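Local coordinates for protein Lys-gingipain W83 (Porphyromonas gingivalis, PDB 3KM5) that cleaves proteins after lysine as a secreted cysteine protease, the chain here being its K2 cleaved adhesin domain, a calcium-binding beta jelly roll of a type haemolytic in vitro, at residues T8-S12 / G48-V53; V111-E115 / R145-P150. All coordinates share one frame; numbering follows the deposited sequence.

In the fold
The chain forms a jelly roll of two antiparallel sheets. After strand 5-7 it enters the loop of contact 1, where residues 8-12 meet 48-53 at the start of strand 51-56. This closes the excursion that holds strands 22-25 and 34-37, and D172 of strand 168-177 completes the calcium site. Contact 2 comes later and in series, so the two neither nest nor cross. It joins 111-115, on 109-115, one of the two outermost strands of the five-strand sheet, to 145-150, on strand 143-148 of the other sheet. Both contacts reach that second, six-strand sheet. The centres of contact 1 and contact 2 lie about 22 Å apart, and the two do not touch.

Contact 1: residues T8-S12 / G48-V53; sequences TFESS and GGSNVV. With CA (calcium ion), chain D; SO4 (sulfate ion), chain E.
E10 and N51 meet at a calcium site of the jelly roll domain, where the loop after strand 5-7 packs on the start of strand 51-56. The calcium ion takes the backbone oxygens of T8, G48 and N51, the carboxylate atom E10 OE2 at 2.4 Å and one water. D172 of strand 168-177 completes the site. E10 OE2 and G48 O lie 3.0 Å apart because both bind the calcium, whose charge probably offsets their repulsion.

Hydrogen bonds add a second layer. The E10 chain bends at chi2 (-56°), which turns its carboxylate to the 48-53 backbone. S50 N gives to E10 OE1 at 2.9 Å and N51 N to E10 OE2 at 3.0 Å, both on the syn side but out of the carboxylate plane. T8 OG1 accepts from E10 N, an ST turn. A sulfate, probably from the crystallisation liquor, is held by T8 N, T8 OG1 and S11 N.

Apolar contact lies deeper. V53 CB sits over one face of the F9 ring, 3.8 Å from its centroid, a CH-pi contact. V53 CG1 reaches F9 CZ at 3.5 Å.

F9 O is gripped from opposite faces of its carbonyl plane, by S12 N of the beta turn and by N51 ND2 at 2.9 Å.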
ATOM      1  N   THR A   8       6.001   2.815   9.917  1.00  9.37           N
ATOM      2  CA  THR A   8       4.717   2.646  10.591  1.00  9.39           C
ATOM      3  C   THR A   8       3.673   3.599  10.076  1.00  8.26           C
ATOM      4  O   THR A   8       2.515   3.461  10.441  1.00  8.49           O
ATOM      5  CB  THR A   8       4.840   2.881  12.100  1.00 12.00           C
ATOM      6  OG1 THR A   8       5.169   4.259  12.335  1.00 11.08           O
ATOM      7  CG2 THR A   8       5.868   1.925  12.699  1.00 11.47           C
ATOM      8  N   PHE A   9       4.098   4.609   9.323  1.00  9.60           N
ATOM      9  CA  PHE A   9       3.244   5.712   8.885  1.00  8.55           C
ATOM     10  C   PHE A   9       2.723   6.606   9.990  1.00  8.28           C
ATOM     11  O   PHE A   9       1.985   7.527   9.723  1.00  9.71           O
ATOM     12  CB  PHE A   9       2.104   5.236   7.974  1.00  7.67           C
ATOM     13  CG  PHE A   9       2.617   4.518   6.755  1.00  9.60           C
ATOM     14  CD1 PHE A   9       3.320   5.226   5.789  1.00  8.89           C
ATOM     15  CD2 PHE A   9       2.541   3.136   6.661  1.00  8.30           C
ATOM     16  CE1 PHE A   9       3.901   4.580   4.700  1.00 10.37           C
ATOM     17  CE2 PHE A   9       3.117   2.491   5.558  1.00  8.97           C
ATOM     18  CZ  PHE A   9       3.787   3.204   4.594  1.00 11.30           C
ATOM     19  N   GLU A  10       3.190   6.393  11.221  1.00  9.35           N
ATOM     20  CA  GLU A  10       2.693   7.173  12.338  1.00 12.29           C
ATOM     21  C   GLU A  10       3.183   8.618  12.276  1.00 12.81           C
ATOM     22  O   GLU A  10       2.455   9.516  12.736  1.00 14.03           O
ATOM     23  CB  GLU A  10       3.046   6.510  13.667  1.00 14.17           C
ATOM     24  CG  GLU A  10       2.484   5.102  13.778  1.00 12.92           C
ATOM     25  CD  GLU A  10       0.996   5.031  13.580  1.00 10.86           C
ATOM     26  OE1 GLU A  10       0.234   5.760  14.264  1.00 11.88           O
ATOM     27  OE2 GLU A  10       0.539   4.193  12.742  1.00 10.69           O
ATOM     28  N   SER A  11       4.356   8.838  11.670  1.00 11.28           N
ATOM     29  CA  SER A  11       4.872  10.201  11.438  1.00 13.66           C
ATOM     30  C   SER A  11       4.312  10.919  10.199  1.00 16.00           C
ATOM     31  O   SER A  11       4.676  12.078   9.931  1.00 18.49           O
ATOM     32  CB  SER A  11       6.393  10.199  11.362  1.00 14.28           C
ATOM     33  OG  SER A  11       6.823   9.735  10.093  1.00 20.90           O
ATOM     34  N   SER A  12       3.443  10.248   9.445  1.00 12.64           N
ATOM     35  CA  SER A  12       2.795  10.871   8.297  1.00 12.23           C
ATOM     36  C   SER A  12       1.426  11.402   8.704  1.00 12.75           C
ATOM     37  O   SER A  12       0.952  11.158   9.816  1.00 14.96           O
ATOM     38  CB  SER A  12       2.610   9.846   7.173  1.00 10.94           C
ATOM     39  OG  SER A  12       3.876   9.494   6.647  1.00 13.45           O
ATOM     40  N   GLY A  48      -0.951  -1.229  13.073  1.00 11.80           N
ATOM     41  CA  GLY A  48      -0.337  -0.682  14.268  1.00 11.47           C
ATOM     42  C   GLY A  48      -0.578   0.808  14.385  1.00 10.15           C
ATOM     43  O   GLY A  48      -0.632   1.518  13.405  1.00 11.57           O
ATOM     44  N   GLY A  49      -0.734   1.329  15.607  1.00 12.94           N
ATOM     45  CA  GLY A  49      -1.019   2.750  15.764  1.00 12.44           C
ATOM     46  C   GLY A  49      -2.299   3.189  15.086  1.00 10.62           C
ATOM     47  O   GLY A  49      -3.259   2.409  15.059  1.00 12.73           O
ATOM     48  N   SER A  50      -2.314   4.424  14.569  1.00 10.79           N
ATOM     49  CA  SER A  50      -3.518   4.947  13.924  0.50 13.55           C
ATOM     50  C   SER A  50      -3.411   5.035  12.411  1.00 11.18           C
ATOM     51  O   SER A  50      -4.437   5.145  11.726  1.00 11.20           O
ATOM     52  CB  SER A  50      -3.910   6.319  14.481  0.50 16.23           C
ATOM     53  OG  SER A  50      -2.982   7.325  14.118  0.50 18.88           O
ATOM     54  N   ASN A  51      -2.193   4.968  11.876  1.00  9.35           N
ATOM     55  CA  ASN A  51      -1.974   5.286  10.457  1.00 11.40           C
ATOM     56  C   ASN A  51      -1.590   4.112   9.553  1.00 10.57           C
ATOM     57  O   ASN A  51      -0.872   3.205   9.933  1.00  8.89           O
ATOM     58  CB  ASN A  51      -0.879   6.348  10.342  1.00 10.31           C
ATOM     59  CG  ASN A  51      -1.326   7.736  10.864  1.00 10.14           C
ATOM     60  OD1 ASN A  51      -2.424   7.879  11.371  1.00 12.44           O
ATOM     61  ND2 ASN A  51      -0.491   8.724  10.713  1.00 12.30           N
ATOM     62  N   VAL A  52      -2.073   4.190   8.333  1.00  9.15           N
ATOM     63  CA  VAL A  52      -1.647   3.264   7.251  1.00  9.33           C
ATOM     64  C   VAL A  52      -1.312   4.070   6.008  1.00  7.33           C
ATOM     65  O   VAL A  52      -1.493   5.273   5.990  1.00  8.44           O
ATOM     66  CB  VAL A  52      -2.793   2.275   6.910  1.00  8.68           C
ATOM     67  CG1 VAL A  52      -3.240   1.530   8.200  1.00  8.77           C
ATOM     68  CG2 VAL A  52      -3.945   3.042   6.258  1.00  8.67           C
ATOM     69  N   VAL A  53      -0.863   3.400   4.945  1.00  7.90           N
ATOM     70  CA  VAL A  53      -0.867   4.009   3.606  1.00  6.81           C
ATOM     71  C   VAL A  53      -1.894   3.239   2.733  1.00  7.58           C
ATOM     72  O   VAL A  53      -2.119   2.035   2.959  1.00  8.81           O
ATOM     73  CB  VAL A  53       0.546   4.051   2.998  1.00  8.84           C
ATOM     74  CG1 VAL A  53       1.011   2.649   2.545  1.00  7.73           C
ATOM     75  CG2 VAL A  53       0.667   5.112   1.878  1.00  9.04           C
TER
HETATM   76 CA    CA D2012       0.674   2.223  11.435  1.00  9.22          CA
HETATM   77  S   SO4 E2022       7.354   6.576  10.879  0.80 21.74           S
HETATM   78  O1  SO4 E2022       7.587   7.076  12.242  0.80 24.48           O
HETATM   79  O2  SO4 E2022       8.459   6.988   9.983  0.80 18.03           O
HETATM   80  O3  SO4 E2022       6.098   7.118  10.421  0.80 19.15           O
HETATM   81  O4  SO4 E2022       7.389   5.116  10.825  0.80 18.70           O
HETATM   82  O   HOH W   1       2.217   0.962  12.703  1.00 11.33           O

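Contact 2: residues V111-E115 / R145-P150; sequences VVFEE and RTVDLP
This contact spans the two sheets of the beta jelly roll near the surface. V112 and F113 lie at a classic beta bulge, both facing V97 of strand 95-100, and both turn toward the segment 145-150. Strands 113-115 and 145-148 run roughly antiparallel, at 144°, with axes 9.1 Å apart. Side chains make the contact.

The apolar part centres on V147. Its CG1 meets V112 CG2 at 3.8 Å and F113 CB at 3.9 Å. Its CG2 lies obliquely by the F113 ring. V112 uses its other branch on the proline, with CG1 3.8 Å from P150 CD. V112 thus touches both the strand, at V147, and the loop after it, at P150.

The polar part is a salt bridge between E115 and R145, which come from opposite directions. R145 grips side-on. NE gives to E115 OE2 at 2.9 Å, and NH2 gives to E115 OE1 at 3.1 Å, close to the guanidinium plane. The NE bond to OE1 is weak. The carboxylate and guanidinium planes are 46° apart. The R145 chain bends at chi2 (-70°), which carries its CD past the F113 ring, 4.1 Å from F113 CZ. The F113 ring and the guanidinium stand almost at right angles.

Y95 OH of strand 95-100 also bonds E115 OE2. Tyrosines Y82 and Y84 of strand 79-86 pack against R145, beside strand 143-148.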
ATOM      1  N   VAL A 111       9.763  -6.323 -10.980  1.00 12.87           N
ATOM      2  CA  VAL A 111       8.893  -7.030 -10.033  1.00 13.12           C
ATOM      3  C   VAL A 111       9.686  -8.142  -9.369  1.00 12.43           C
ATOM      4  O   VAL A 111      10.394  -8.904 -10.060  1.00 16.07           O
ATOM      5  CB  VAL A 111       7.668  -7.664 -10.760  1.00 15.17           C
ATOM      6  CG1 VAL A 111       6.814  -8.458  -9.796  1.00 14.94           C
ATOM      7  CG2 VAL A 111       6.798  -6.622 -11.420  1.00 16.04           C
ATOM      8  N   VAL A 112       9.628  -8.220  -8.043  1.00 11.37           N
ATOM      9  CA  VAL A 112      10.188  -9.330  -7.311  1.00 12.78           C
ATOM     10  C   VAL A 112       9.111 -10.190  -6.631  1.00 11.71           C
ATOM     11  O   VAL A 112       9.421 -11.296  -6.190  1.00 13.99           O
ATOM     12  CB  VAL A 112      11.225  -8.865  -6.240  1.00 13.63           C
ATOM     13  CG1 VAL A 112      12.382  -8.161  -6.913  1.00 16.31           C
ATOM     14  CG2 VAL A 112      10.652  -7.991  -5.173  1.00 14.70           C
ATOM     15  N   PHE A 113       7.887  -9.681  -6.490  1.00 11.86           N
ATOM     16  CA  PHE A 113       6.759 -10.418  -5.908  1.00 10.98           C
ATOM     17  C   PHE A 113       5.486  -9.748  -6.373  1.00 12.48           C
ATOM     18  O   PHE A 113       5.447  -8.534  -6.400  1.00 11.58           O
ATOM     19  CB  PHE A 113       6.795 -10.399  -4.367  1.00 12.04           C
ATOM     20  CG  PHE A 113       5.510 -10.891  -3.742  1.00 11.88           C
ATOM     21  CD1 PHE A 113       5.115 -12.203  -3.922  1.00 13.53           C
ATOM     22  CD2 PHE A 113       4.653 -10.015  -3.076  1.00 17.57           C
ATOM     23  CE1 PHE A 113       3.876 -12.649  -3.428  1.00 14.71           C
ATOM     24  CE2 PHE A 113       3.459 -10.470  -2.537  1.00 23.15           C
ATOM     25  CZ  PHE A 113       3.078 -11.772  -2.715  1.00 14.60           C
ATOM     26  N   GLU A 114       4.446 -10.500  -6.722  1.00  8.77           N
ATOM     27  CA  GLU A 114       3.140  -9.865  -6.905  1.00  9.38           C
ATOM     28  C   GLU A 114       2.038 -10.887  -6.693  1.00  8.33           C
ATOM     29  O   GLU A 114       2.283 -12.092  -6.794  1.00 10.00           O
ATOM     30  CB  GLU A 114       3.012  -9.100  -8.232  1.00 15.51           C
ATOM     31  CG  GLU A 114       3.083  -9.920  -9.457  1.00 14.36           C
ATOM     32  CD  GLU A 114       3.010  -9.101 -10.772  1.00 12.71           C
ATOM     33  OE1 GLU A 114       3.746  -9.464 -11.702  1.00 11.64           O
ATOM     34  OE2 GLU A 114       2.207  -8.142 -10.897  1.00 13.55           O
ATOM     35  N   GLU A 115       0.847 -10.404  -6.347  1.00  8.10           N
ATOM     36  CA  GLU A 115      -0.272 -11.248  -6.038  1.00  8.52           C
ATOM     37  C   GLU A 115      -1.579 -10.488  -6.141  1.00  9.46           C
ATOM     38  O   GLU A 115      -1.616  -9.272  -6.242  1.00  8.83           O
ATOM     39  CB  GLU A 115      -0.151 -11.875  -4.650  1.00 11.39           C
ATOM     40  CG  GLU A 115      -0.339 -10.869  -3.553  1.00 11.59           C
ATOM     41  CD  GLU A 115      -0.312 -11.475  -2.154  1.00 14.96           C
ATOM     42  OE1 GLU A 115      -0.609 -12.677  -2.012  1.00 15.11           O
ATOM     43  OE2 GLU A 115       0.079 -10.774  -1.207  1.00 12.69           O
ATOM     44  N   ARG A 145       3.419 -10.616   4.779  1.00 10.61           N
ATOM     45  CA  ARG A 145       4.266 -11.071   3.680  1.00  8.43           C
ATOM     46  C   ARG A 145       5.708 -10.773   3.962  1.00  9.03           C
ATOM     47  O   ARG A 145       5.980  -9.767   4.589  1.00  9.52           O
ATOM     48  CB  ARG A 145       3.866 -10.350   2.379  1.00  9.49           C
ATOM     49  CG  ARG A 145       2.486 -10.712   1.851  1.00  9.83           C
ATOM     50  CD  ARG A 145       2.422 -12.125   1.327  1.00  9.71           C
ATOM     51  NE  ARG A 145       1.093 -12.524   0.849  1.00  8.56           N
ATOM     52  CZ  ARG A 145       0.250 -13.331   1.487  1.00 10.32           C
ATOM     53  NH1 ARG A 145       0.489 -13.796   2.703  1.00  8.95           N
ATOM     54  NH2 ARG A 145      -0.906 -13.644   0.923  1.00 11.40           N
ATOM     55  N   THR A 146       6.606 -11.635   3.509  1.00  8.73           N
ATOM     56  CA  THR A 146       8.050 -11.455   3.629  1.00  8.94           C
ATOM     57  C   THR A 146       8.639 -11.748   2.244  1.00 10.22           C
ATOM     58  O   THR A 146       8.486 -12.855   1.719  1.00 10.63           O
ATOM     59  CB  THR A 146       8.615 -12.424   4.704  1.00 10.29           C
ATOM     60  OG1 THR A 146       8.001 -12.189   5.965  1.00 13.81           O
ATOM     61  CG2 THR A 146      10.115 -12.258   4.860  1.00 13.91           C
ATOM     62  N   VAL A 147       9.319 -10.748   1.686  1.00  9.33           N
ATOM     63  CA  VAL A 147       9.778 -10.793   0.312  1.00  9.38           C
ATOM     64  C   VAL A 147      11.290 -10.612   0.281  1.00 12.09           C
ATOM     65  O   VAL A 147      11.836  -9.684   0.880  1.00 10.51           O
ATOM     66  CB  VAL A 147       9.098  -9.694  -0.502  1.00  9.12           C
ATOM     67  CG1 VAL A 147       9.685  -9.603  -1.916  1.00 12.03           C
ATOM     68  CG2 VAL A 147       7.609  -9.997  -0.568  1.00 12.75           C
ATOM     69  N   ASP A 148      11.964 -11.526  -0.394  1.00  9.07           N
ATOM     70  CA  ASP A 148      13.409 -11.496  -0.546  1.00  9.87           C
ATOM     71  C   ASP A 148      13.796 -10.334  -1.487  1.00 12.03           C
ATOM     72  O   ASP A 148      13.164 -10.147  -2.514  1.00 10.81           O
ATOM     73  CB  ASP A 148      13.917 -12.800  -1.192  1.00  9.85           C
ATOM     74  CG  ASP A 148      13.678 -14.046  -0.376  1.00 10.36           C
ATOM     75  OD1 ASP A 148      13.346 -13.976   0.816  1.00 13.99           O
ATOM     76  OD2 ASP A 148      13.883 -15.129  -0.971  1.00 12.20           O
ATOM     77  N   LEU A 149      14.822  -9.552  -1.122  1.00  9.08           N
ATOM     78  CA  LEU A 149      15.295  -8.462  -1.975  1.00 11.67           C
ATOM     79  C   LEU A 149      16.626  -8.831  -2.641  1.00 10.97           C
ATOM     80  O   LEU A 149      17.553  -9.250  -1.940  1.00 14.04           O
ATOM     81  CB  LEU A 149      15.429  -7.172  -1.188  1.00 10.58           C
ATOM     82  CG  LEU A 149      14.171  -6.723  -0.446  1.00  9.92           C
ATOM     83  CD1 LEU A 149      14.483  -5.524   0.443  1.00 11.02           C
ATOM     84  CD2 LEU A 149      13.094  -6.384  -1.420  1.00 11.73           C
ATOM     85  N   PRO A 150      16.694  -8.747  -3.976  1.00 11.36           N
ATOM     86  CA  PRO A 150      17.935  -9.082  -4.693  1.00 11.47           C
ATOM     87  C   PRO A 150      19.084  -8.217  -4.247  1.00 13.85           C
ATOM     88  O   PRO A 150      18.901  -7.080  -3.809  1.00 12.61           O
ATOM     89  CB  PRO A 150      17.599  -8.779  -6.149  1.00 16.02           C
ATOM     90  CG  PRO A 150      16.111  -8.777  -6.234  1.00 19.62           C
ATOM     91  CD  PRO A 150      15.599  -8.411  -4.892  1.00 13.89           C
TER